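Local coordinates for protein putative acetyltransferase (Clostridium difficile, PDB 3DSB) that probably transfers acyl groups, most likely acetyl, to a substrate not yet identified, as a member of the GNAT acetyltransferase superfamily, at residues A[6-12]-A[57-63]; A[14-20]-A[45-50]; A[67-73]-A[85-91]. All coordinates share one frame; numbering follows the deposited sequence.

Contact 1 (A[6-12]-A[57-63]); sequences LIEIREA and YHVYTVF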
loop_
_atom_site.group_PDB
_atom_site.type_symbol
_atom_site.label_atom_id
_atom_site.label_comp_id
_atom_site.label_asym_id
_atom_site.label_seq_id
_atom_site.Cartn_x
_atom_site.Cartn_y
_atom_site.Cartn_z
ATOM N N LEU A 6 15.490 1.743 29.888
ATOM C CA LEU A 6 14.519 2.618 30.520
ATOM C C LEU A 6 13.553 3.237 29.506
ATOM O O LEU A 6 12.348 3.219 29.705
ATOM C CB LEU A 6 15.208 3.715 31.335
ATOM C CG LEU A 6 16.126 3.127 32.397
ATOM C CD1 LEU A 6 16.714 4.280 33.179
ATOM C CD2 LEU A 6 15.353 2.198 33.300
ATOM N N ILE A 7 14.111 3.778 28.436
ATOM C CA ILE A 7 13.304 4.237 27.317
ATOM C C ILE A 7 13.744 3.511 26.061
ATOM O O ILE A 7 14.931 3.419 25.735
ATOM C CB ILE A 7 13.463 5.760 27.122
ATOM C CG1 ILE A 7 12.887 6.541 28.330
ATOM C CG2 ILE A 7 12.804 6.190 25.816
ATOM C CD1 ILE A 7 13.154 8.071 28.304
ATOM N N GLU A 8 12.767 3.017 25.314
ATOM C CA GLU A 8 13.123 2.341 24.078
ATOM C C GLU A 8 11.987 2.356 23.111
ATOM O O GLU A 8 10.832 2.595 23.482
ATOM C CB GLU A 8 13.510 0.883 24.322
ATOM C CG GLU A 8 12.381 -0.055 24.699
ATOM C CD GLU A 8 12.829 -1.521 24.809
ATOM O OE1 GLU A 8 12.023 -2.357 25.241
ATOM O OE2 GLU A 8 13.994 -1.816 24.473
ATOM N N ILE A 9 12.354 2.083 21.875
ATOM C CA ILE A 9 11.373 1.778 20.848
ATOM C C ILE A 9 11.521 0.289 20.571
ATOM O O ILE A 9 12.643 -0.216 20.403
ATOM C CB ILE A 9 11.615 2.633 19.572
ATOM C CG1 ILE A 9 11.331 4.124 19.829
ATOM C CG2 ILE A 9 10.717 2.121 18.405
ATOM C CD1 ILE A 9 11.870 5.068 18.746
ATOM N N ARG A 10 10.401 -0.417 20.522
ATOM C CA ARG A 10 10.427 -1.836 20.261
ATOM C C ARG A 10 9.225 -2.206 19.410
ATOM O O ARG A 10 8.208 -1.501 19.367
ATOM C CB ARG A 10 10.350 -2.633 21.565
ATOM C CG ARG A 10 9.120 -2.334 22.471
ATOM C CD ARG A 10 8.892 -3.431 23.533
ATOM N NE ARG A 10 7.794 -3.128 24.445
ATOM C CZ ARG A 10 6.508 -3.360 24.205
ATOM N NH1 ARG A 10 6.106 -3.875 23.028
ATOM N NH2 ARG A 10 5.612 -3.019 25.125
ATOM N N GLU A 11 9.320 -3.365 18.792
ATOM C CA GLU A 11 8.162 -3.917 18.119
ATOM C C GLU A 11 7.047 -4.150 19.142
ATOM O O GLU A 11 7.284 -4.513 20.313
ATOM C CB GLU A 11 8.559 -5.225 17.413
ATOM C CG GLU A 11 9.499 -4.984 16.222
ATOM C CD GLU A 11 9.820 -6.234 15.377
ATOM O OE1 GLU A 11 9.278 -7.316 15.685
ATOM O OE2 GLU A 11 10.611 -6.087 14.405
ATOM N N ALA A 12 5.795 -3.957 18.718
ATOM C CA ALA A 12 4.679 -4.255 19.603
ATOM C C ALA A 12 4.562 -5.754 19.875
ATOM O O ALA A 12 5.118 -6.567 19.139
ATOM C CB ALA A 12 3.365 -3.698 19.000
ATOM N N TYR A 57 3.626 -2.588 14.074
ATOM C CA TYR A 57 3.623 -1.512 15.051
ATOM C C TYR A 57 4.936 -1.500 15.782
ATOM O O TYR A 57 5.475 -2.565 16.150
ATOM C CB TYR A 57 2.543 -1.709 16.105
ATOM C CG TYR A 57 1.133 -1.719 15.605
ATOM C CD1 TYR A 57 0.457 -0.540 15.371
ATOM C CD2 TYR A 57 0.423 -2.921 15.530
ATOM C CE1 TYR A 57 -0.903 -0.565 14.963
ATOM C CE2 TYR A 57 -0.885 -2.966 15.121
ATOM C CZ TYR A 57 -1.559 -1.776 14.852
ATOM O OH TYR A 57 -2.869 -1.871 14.443
ATOM N N HIS A 58 5.424 -0.287 16.046
ATOM C CA HIS A 58 6.479 -0.071 17.034
ATOM C C HIS A 58 5.899 0.860 18.085
ATOM O O HIS A 58 5.111 1.777 17.768
ATOM C CB HIS A 58 7.738 0.562 16.419
ATOM C CG HIS A 58 8.489 -0.357 15.511
ATOM N ND1 HIS A 58 8.085 -0.607 14.214
ATOM C CD2 HIS A 58 9.582 -1.136 15.722
ATOM C CE1 HIS A 58 8.916 -1.475 13.656
ATOM N NE2 HIS A 58 9.828 -1.818 14.548
ATOM N N VAL A 59 6.319 0.657 19.330
ATOM C CA VAL A 59 5.862 1.483 20.424
ATOM C C VAL A 59 7.074 2.078 21.142
ATOM O O VAL A 59 8.173 1.480 21.190
ATOM C CB VAL A 59 5.015 0.654 21.434
ATOM C CG1 VAL A 59 3.674 0.295 20.814
ATOM C CG2 VAL A 59 5.758 -0.639 21.913
ATOM N N TYR A 60 6.830 3.287 21.644
ATOM C CA TYR A 60 7.800 4.016 22.480
ATOM C C TYR A 60 7.409 3.777 23.937
ATOM O O TYR A 60 6.267 3.980 24.308
ATOM C CB TYR A 60 7.736 5.489 22.117
ATOM C CG TYR A 60 8.816 6.371 22.698
ATOM C CD1 TYR A 60 9.875 6.815 21.902
ATOM C CD2 TYR A 60 8.737 6.811 24.017
ATOM C CE1 TYR A 60 10.875 7.656 22.428
ATOM C CE2 TYR A 60 9.690 7.651 24.531
ATOM C CZ TYR A 60 10.740 8.080 23.739
ATOM O OH TYR A 60 11.678 8.919 24.287
ATOM N N THR A 61 8.350 3.247 24.732
ATOM C CA THR A 61 8.022 2.919 26.127
ATOM C C THR A 61 8.934 3.646 27.097
ATOM O O THR A 61 10.116 3.910 26.801
ATOM C CB THR A 61 8.101 1.376 26.402
ATOM O OG1 THR A 61 9.458 0.929 26.314
ATOM C CG2 THR A 61 7.246 0.601 25.378
ATOM N N VAL A 62 8.363 3.957 28.253
ATOM C CA VAL A 62 9.082 4.677 29.304
ATOM C C VAL A 62 8.857 3.898 30.584
ATOM O O VAL A 62 7.739 3.831 31.067
ATOM C CB VAL A 62 8.548 6.117 29.449
ATOM C CG1 VAL A 62 9.255 6.834 30.626
ATOM C CG2 VAL A 62 8.710 6.926 28.119
ATOM N N PHE A 63 9.931 3.290 31.114
ATOM C CA PHE A 63 9.796 2.376 32.271
ATOM C C PHE A 63 8.673 1.387 32.039
ATOM O O PHE A 63 7.807 1.177 32.907
ATOM C CB PHE A 63 9.607 3.147 33.590
ATOM C CG PHE A 63 10.893 3.713 34.139
ATOM C CD1 PHE A 63 11.495 4.832 33.547
ATOM C CD2 PHE A 63 11.524 3.108 35.245
ATOM C CE1 PHE A 63 12.673 5.350 34.017
ATOM C CE2 PHE A 63 12.713 3.675 35.758
ATOM C CZ PHE A 63 13.278 4.789 35.123
HETATM O O HOH W 1 10.738 1.111 28.787
HETATM O O HOH W 2 9.495 -1.818 26.301
HETATM O O HOH W 3 11.929 -3.392 14.178
#
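Arg10 lies across Val59 where strands 7-11 and 56-62 pair antiparallel, the first two strands of the GNAT sheet; 7-11 is the outermost on this side. Backbone bonds in both directions join Glu8 to Thr61 and Arg10 to Val59, and Ala12 N adds one to Tyr57 O (2.9 Å). From CB, the Arg10 chain leaves with CG between the backbone N and carbonyl carbon (chi1 56°), which, with the chain extended to NE, carries its end over the neighbouring strand. CG meets Val59 CG2 at 3.8 Å. Further out, NE passes Thr61 CG2 and, at the guanidinium edge, donates to a water (2.8 Å) that also binds Thr61 OG1 and Glu8 OE1. Val59 CG2 sits against one guanidinium face, 3.4 Å from Arg10 NH1. That nitrogen donates nearly in its own plane to Glu11 O (3.0 Å) and forms a salt bridge with Asp16; a long aliphatic chain ending in a charge can cover Val59 and still reach Asp16. Ile7 CG2 and Ile9 CG1 both touch the Tyr60 ring, the latter reaching CD1 at 3.7 Å. At the exposed end, Leu6 CD2 rests over the Phe63 ring face, 4.1 Å from its centroid.

Contact 2 (A[14-20]-A[45-50]); sequences MDDLDTI and VKALLL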
loop_
_atom_site.group_PDB
_atom_site.type_symbol
_atom_site.label_atom_id
_atom_site.label_comp_id
_atom_site.label_asym_id
_atom_site.label_seq_id
_atom_site.Cartn_x
_atom_site.Cartn_y
_atom_site.Cartn_z
HETATM N N MSE A 14 1.467 -8.774 21.651
HETATM C CA MSE A 14 0.020 -8.967 21.835
HETATM C C MSE A 14 -0.523 -8.253 23.075
HETATM O O MSE A 14 -1.655 -7.766 23.059
HETATM C CB MSE A 14 -0.361 -10.459 21.835
HETATM C CG MSE A 14 -1.869 -10.727 21.917
HETATM SE SE MSE A 14 -2.912 -9.886 20.467
HETATM C CE MSE A 14 -1.965 -10.679 18.997
ATOM N N ASP A 15 0.273 -8.178 24.153
ATOM C CA ASP A 15 -0.150 -7.432 25.350
ATOM C C ASP A 15 -0.396 -5.942 25.148
ATOM O O ASP A 15 -1.025 -5.302 25.978
ATOM C CB ASP A 15 0.875 -7.603 26.478
ATOM C CG ASP A 15 0.601 -8.831 27.316
ATOM O OD1 ASP A 15 1.198 -8.935 28.410
ATOM O OD2 ASP A 15 -0.235 -9.673 26.893
ATOM N N ASP A 16 0.129 -5.393 24.052
ATOM C CA ASP A 16 -0.068 -3.983 23.746
ATOM C C ASP A 16 -1.406 -3.709 23.036
ATOM O O ASP A 16 -1.734 -2.539 22.766
ATOM C CB ASP A 16 1.028 -3.536 22.801
ATOM C CG ASP A 16 2.424 -3.632 23.395
ATOM O OD1 ASP A 16 2.597 -3.349 24.613
ATOM O OD2 ASP A 16 3.340 -3.930 22.601
ATOM N N LEU A 17 -2.169 -4.756 22.746
ATOM C CA LEU A 17 -3.419 -4.610 21.981
ATOM C C LEU A 17 -4.319 -3.496 22.509
ATOM O O LEU A 17 -4.772 -2.642 21.756
ATOM C CB LEU A 17 -4.208 -5.938 21.952
ATOM C CG LEU A 17 -5.655 -5.885 21.406
ATOM C CD1 LEU A 17 -5.653 -5.524 19.919
ATOM C CD2 LEU A 17 -6.399 -7.193 21.563
ATOM N N ASP A 18 -4.641 -3.519 23.799
ATOM C CA ASP A 18 -5.628 -2.564 24.275
ATOM C C ASP A 18 -5.137 -1.129 24.170
ATOM O O ASP A 18 -5.899 -0.225 23.794
ATOM C CB ASP A 18 -6.026 -2.867 25.731
ATOM C CG ASP A 18 -6.890 -4.103 25.856
ATOM O OD1 ASP A 18 -7.254 -4.706 24.820
ATOM O OD2 ASP A 18 -7.206 -4.474 27.011
ATOM N N THR A 19 -3.861 -0.924 24.492
ATOM C CA THR A 19 -3.282 0.423 24.411
ATOM C C THR A 19 -3.203 0.912 22.956
ATOM O O THR A 19 -3.537 2.057 22.662
ATOM C CB THR A 19 -1.915 0.437 25.065
ATOM O OG1 THR A 19 -2.088 0.039 26.432
ATOM C CG2 THR A 19 -1.297 1.829 25.013
ATOM N N ILE A 20 -2.755 0.059 22.045
ATOM C CA ILE A 20 -2.673 0.465 20.623
ATOM C C ILE A 20 -4.066 0.768 20.060
ATOM O O ILE A 20 -4.234 1.726 19.281
ATOM C CB ILE A 20 -1.938 -0.614 19.799
ATOM C CG1 ILE A 20 -0.448 -0.610 20.188
ATOM C CG2 ILE A 20 -2.100 -0.383 18.317
ATOM C CD1 ILE A 20 0.349 -1.777 19.621
ATOM N N VAL A 45 -6.490 -4.330 14.831
ATOM C CA VAL A 45 -5.173 -4.231 15.485
ATOM C C VAL A 45 -4.654 -5.637 15.831
ATOM O O VAL A 45 -3.493 -5.958 15.589
ATOM C CB VAL A 45 -5.281 -3.393 16.769
ATOM C CG1 VAL A 45 -3.954 -3.424 17.570
ATOM C CG2 VAL A 45 -5.633 -1.969 16.389
ATOM N N LYS A 46 -5.530 -6.473 16.390
ATOM C CA LYS A 46 -5.122 -7.857 16.721
ATOM C C LYS A 46 -4.600 -8.573 15.472
ATOM O O LYS A 46 -3.568 -9.281 15.507
ATOM C CB LYS A 46 -6.297 -8.627 17.337
ATOM C CG LYS A 46 -5.943 -10.052 17.722
ATOM C CD LYS A 46 -7.221 -10.805 18.115
ATOM C CE LYS A 46 -6.866 -12.161 18.711
ATOM N NZ LYS A 46 -8.082 -12.819 19.280
ATOM N N ALA A 47 -5.335 -8.432 14.360
ATOM C CA ALA A 47 -4.949 -9.157 13.157
ATOM C C ALA A 47 -3.543 -8.728 12.737
ATOM O O ALA A 47 -2.713 -9.549 12.326
ATOM C CB ALA A 47 -5.956 -8.929 12.013
ATOM N N LEU A 48 -3.267 -7.428 12.829
ATOM C CA LEU A 48 -1.959 -6.931 12.459
ATOM C C LEU A 48 -0.892 -7.444 13.440
ATOM O O LEU A 48 0.182 -7.884 13.021
ATOM C CB LEU A 48 -2.023 -5.398 12.391
ATOM C CG LEU A 48 -1.014 -4.621 11.555
ATOM C CD1 LEU A 48 -1.530 -3.179 11.394
ATOM C CD2 LEU A 48 0.341 -4.635 12.215
ATOM N N LEU A 49 -1.188 -7.401 14.745
ATOM C CA LEU A 49 -0.212 -7.905 15.745
ATOM C C LEU A 49 0.160 -9.362 15.502
ATOM O O LEU A 49 1.308 -9.758 15.789
ATOM C CB LEU A 49 -0.734 -7.697 17.167
ATOM C CG LEU A 49 -0.760 -6.240 17.648
ATOM C CD1 LEU A 49 -1.599 -6.148 18.914
ATOM C CD2 LEU A 49 0.632 -5.703 17.926
ATOM N N LEU A 50 -0.806 -10.133 14.980
ATOM C CA LEU A 50 -0.626 -11.570 14.797
ATOM C C LEU A 50 0.100 -11.909 13.510
ATOM O O LEU A 50 0.536 -13.064 13.340
ATOM C CB LEU A 50 -1.981 -12.287 14.799
ATOM C CG LEU A 50 -2.626 -12.473 16.163
ATOM C CD1 LEU A 50 -4.088 -12.885 15.997
ATOM C CD2 LEU A 50 -1.822 -13.532 16.970
#
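Leu17 laps over Val45, its CD1 lying against Val45 CG1, where the start of helix 17-32 packs on the end of helix 38-50. These are the two helices that, in the GNAT fold, follow the first strand and cover one face of the sheet. The Leu17 side chain swings CG opposite its backbone N (chi1 169°), which carries CD1 to the other helix until it also touches the main chain there, 3.7 Å from Lys46 N. Val45 CG1 is shared: Ile20 CG2 meets it too, one turn further along, so the single methyl is gripped by two side chains. Valine suits this spot because its compact beta-branch puts one methyl, CG1, within 3.6 Å of both Leu17 CD1 and Ile20 CG2. Leu49 is longer and reaches back over the first helix, with CD1 3.9 Å from Leu17 CA, while its other methyl, CD2, faces Ile20 CD1 at a looser 4.3 Å. No hydrogen bond crosses the contact. On its inner side, Ile20, Val45 and Leu49 all rest on Tyr57 of strand 56-62, and Val45 also packs against Asp78 of the second subunit. The outer side is more open: Lys46 runs extended, its amine leading away from the partner helix. Before the helix, in a 3-10 turn, selenomethionine Met14 bends back over Lys46. Two conformers were modelled there, so its reach is tentative; in one of them SE lies 4.1 Å from Lys46 CG.

Contact 3 (A[67-73]-A[85-91]); sequences VAQIMYT and LWIQSVY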
loop_
_atom_site.group_PDB
_atom_site.type_symbol
_atom_site.label_atom_id
_atom_site.label_comp_id
_atom_site.label_asym_id
_atom_site.label_seq_id
_atom_site.Cartn_x
_atom_site.Cartn_y
_atom_site.Cartn_z
ATOM N N VAL A 67 3.714 4.711 25.551
ATOM C CA VAL A 67 3.220 6.079 25.492
ATOM C C VAL A 67 3.074 6.618 24.047
ATOM O O VAL A 67 2.618 7.744 23.849
ATOM C CB VAL A 67 4.104 7.055 26.304
ATOM C CG1 VAL A 67 4.216 6.593 27.761
ATOM C CG2 VAL A 67 5.497 7.146 25.714
ATOM N N ALA A 68 3.497 5.831 23.045
ATOM C CA ALA A 68 3.307 6.237 21.638
ATOM C C ALA A 68 3.442 5.060 20.735
ATOM O O ALA A 68 3.988 4.027 21.121
ATOM C CB ALA A 68 4.312 7.305 21.243
ATOM N N GLN A 69 2.901 5.209 19.522
ATOM C CA GLN A 69 2.988 4.116 18.515
ATOM C C GLN A 69 3.163 4.673 17.133
ATOM O O GLN A 69 2.724 5.797 16.840
ATOM C CB GLN A 69 1.739 3.238 18.531
ATOM C CG GLN A 69 0.452 3.957 18.117
ATOM C CD GLN A 69 0.030 3.601 16.664
ATOM O OE1 GLN A 69 -0.501 2.510 16.404
ATOM N NE2 GLN A 69 0.225 4.535 15.741
ATOM N N ILE A 70 3.770 3.845 16.285
ATOM C CA ILE A 70 3.819 4.163 14.840
ATOM C C ILE A 70 3.585 2.850 14.097
ATOM O O ILE A 70 4.059 1.784 14.539
ATOM C CB ILE A 70 5.197 4.806 14.449
ATOM C CG1 ILE A 70 5.194 5.298 13.007
ATOM C CG2 ILE A 70 6.377 3.910 14.785
ATOM C CD1 ILE A 70 6.311 6.354 12.684
HETATM N N MSE A 71 2.830 2.907 12.997
HETATM C CA MSE A 71 2.452 1.714 12.236
HETATM C C MSE A 71 2.790 1.891 10.776
HETATM O O MSE A 71 2.602 2.992 10.235
HETATM C CB MSE A 71 0.955 1.418 12.350
HETATM C CG MSE A 71 0.593 0.036 11.865
HETATM SE SE MSE A 71 0.163 -0.069 9.946
HETATM C CE MSE A 71 -1.769 0.177 10.072
ATOM N N TYR A 72 3.349 0.856 10.161
ATOM C CA TYR A 72 3.544 0.864 8.701
ATOM C C TYR A 72 3.131 -0.438 8.072
ATOM O O TYR A 72 3.151 -1.498 8.720
ATOM C CB TYR A 72 4.981 1.186 8.294
ATOM C CG TYR A 72 6.034 0.261 8.831
ATOM C CD1 TYR A 72 6.305 -0.971 8.228
ATOM C CD2 TYR A 72 6.784 0.610 9.957
ATOM C CE1 TYR A 72 7.300 -1.833 8.727
ATOM C CE2 TYR A 72 7.777 -0.204 10.438
ATOM C CZ TYR A 72 8.037 -1.427 9.843
ATOM O OH TYR A 72 9.043 -2.221 10.327
ATOM N N THR A 73 2.772 -0.339 6.792
ATOM C CA THR A 73 2.530 -1.521 5.976
ATOM C C THR A 73 3.544 -1.526 4.826
ATOM O O THR A 73 4.318 -0.583 4.666
ATOM C CB THR A 73 1.115 -1.498 5.379
ATOM O OG1 THR A 73 0.954 -0.329 4.600
ATOM C CG2 THR A 73 0.018 -1.512 6.437
ATOM N N LEU A 85 7.902 1.194 2.257
ATOM C CA LEU A 85 7.282 1.191 3.553
ATOM C C LEU A 85 6.276 2.357 3.609
ATOM O O LEU A 85 6.658 3.496 3.267
ATOM C CB LEU A 85 8.394 1.304 4.602
ATOM C CG LEU A 85 8.091 1.233 6.087
ATOM C CD1 LEU A 85 9.239 0.548 6.820
ATOM C CD2 LEU A 85 7.847 2.607 6.658
ATOM N N TRP A 86 5.018 2.066 3.972
ATOM C CA TRP A 86 3.982 3.120 4.025
ATOM C C TRP A 86 3.620 3.366 5.484
ATOM O O TRP A 86 3.074 2.492 6.150
ATOM C CB TRP A 86 2.718 2.677 3.275
ATOM C CG TRP A 86 2.833 2.749 1.814
ATOM C CD1 TRP A 86 3.500 1.893 0.981
ATOM C CD2 TRP A 86 2.360 3.836 0.984
ATOM N NE1 TRP A 86 3.389 2.328 -0.342
ATOM C CE2 TRP A 86 2.677 3.505 -0.365
ATOM C CE3 TRP A 86 1.586 4.978 1.231
ATOM C CZ2 TRP A 86 2.337 4.344 -1.443
ATOM C CZ3 TRP A 86 1.274 5.814 0.168
ATOM C CH2 TRP A 86 1.623 5.482 -1.152
ATOM N N ILE A 87 3.921 4.564 5.984
ATOM C CA ILE A 87 3.565 4.912 7.383
ATOM C C ILE A 87 2.089 5.240 7.392
ATOM O O ILE A 87 1.656 6.161 6.668
ATOM C CB ILE A 87 4.402 6.118 7.895
ATOM C CG1 ILE A 87 5.887 5.737 7.915
ATOM C CG2 ILE A 87 3.904 6.581 9.273
ATOM C CD1 ILE A 87 6.814 6.909 8.198
ATOM N N GLN A 88 1.322 4.543 8.221
ATOM C CA GLN A 88 -0.138 4.677 8.282
ATOM C C GLN A 88 -0.644 5.439 9.487
ATOM O O GLN A 88 -1.734 5.990 9.461
ATOM C CB GLN A 88 -0.823 3.300 8.257
ATOM C CG GLN A 88 -0.455 2.445 7.057
ATOM C CD GLN A 88 -0.862 3.006 5.696
ATOM O OE1 GLN A 88 -1.539 4.046 5.605
ATOM N NE2 GLN A 88 -0.429 2.313 4.621
ATOM N N SER A 89 0.147 5.499 10.560
ATOM C CA SER A 89 -0.287 6.204 11.753
ATOM C C SER A 89 0.866 6.496 12.685
ATOM O O SER A 89 1.816 5.729 12.782
ATOM C CB SER A 89 -1.292 5.347 12.521
ATOM O OG SER A 89 -0.676 4.135 12.962
ATOM N N VAL A 90 0.739 7.609 13.390
ATOM C CA VAL A 90 1.631 7.948 14.506
ATOM C C VAL A 90 0.763 8.597 15.582
ATOM O O VAL A 90 -0.051 9.467 15.288
ATOM C CB VAL A 90 2.738 8.960 14.099
ATOM C CG1 VAL A 90 3.744 9.147 15.243
ATOM C CG2 VAL A 90 3.457 8.596 12.783
ATOM N N TYR A 91 0.970 8.223 16.845
ATOM C CA TYR A 91 0.184 8.839 17.933
ATOM C C TYR A 91 1.061 8.862 19.185
ATOM O O TYR A 91 1.745 7.861 19.510
ATOM C CB TYR A 91 -1.074 8.004 18.249
ATOM C CG TYR A 91 -1.942 8.655 19.303
ATOM C CD1 TYR A 91 -2.805 9.699 18.954
ATOM C CD2 TYR A 91 -1.877 8.271 20.638
ATOM C CE1 TYR A 91 -3.573 10.341 19.910
ATOM C CE2 TYR A 91 -2.674 8.916 21.599
ATOM C CZ TYR A 91 -3.525 9.936 21.222
ATOM O OH TYR A 91 -4.311 10.566 22.199
#
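Gln69 reaches over to Ser89 in the hairpin of strands 65-77 and 82-92, the third and fourth of the GNAT sheet. Its NE2 donates to Ser89 OG at 2.9 Å, almost straight (177°) and in the amide plane, while OE1 is taken by Asn24, which fixes the amide's rotation. The bond gives the buried NE2 an acceptor and the buried OG a donor. Gln88 and Ser89 both oppose Met71, a classic beta bulge; a bulge in this strand is a hallmark of GNAT enzymes. It turns the Gln88 CB toward the partner strand, where Met71 CE lies 3.7 Å away. Packing is tight on the Ile70, Tyr72 and Val90 face: Ile70 CD1 meets Val90 CG2 at 3.6 Å, and in one modelled conformer Leu85 CD1 sits over the centre of the Tyr72 ring, a tentative placement. Its looser pair is Ile70 CG1 and Ile87 CG2, 4.2 Å apart. Toward solvent, Gln88 is partly exposed yet held by a nearly straight bond from NE2 to Thr73 OG1 (3.0 Å), its side chain about 6 Å from a bound trimethyl glycine and touching Glu75 of the second subunit. Helix 17-32 covers the Gln69, Ser89 and Tyr91 face, helix 101-115 the Ile87 and Val90 face, and strands 56-62 and 119-127, the latter with Tyr125 on Gln88, flank the pair.

How the contacts relate
From the N terminus, the chain lays down 6-12, then runs through helices 17-32 and 38-50 before returning as 57-63, so contact 1 closes a long, mostly helical loop. Contact 2 forms within that loop, holding the two helices together. Contact 3 comes afterwards, a hairpin in series with both. Contacts 1 and 3 belong to one sheet, joined through the adjacent strands 56-62 and 65-77, where His58 and Tyr60 probably hydrogen-bond to Ile70 and Val67. Contact 2 lies over one sheet face: Leu48 packs on Met71, and Ile20 on Tyr57. Together they tie two helices to four successive strands, and all three reach the second subunit, contact 1 through Tyr57.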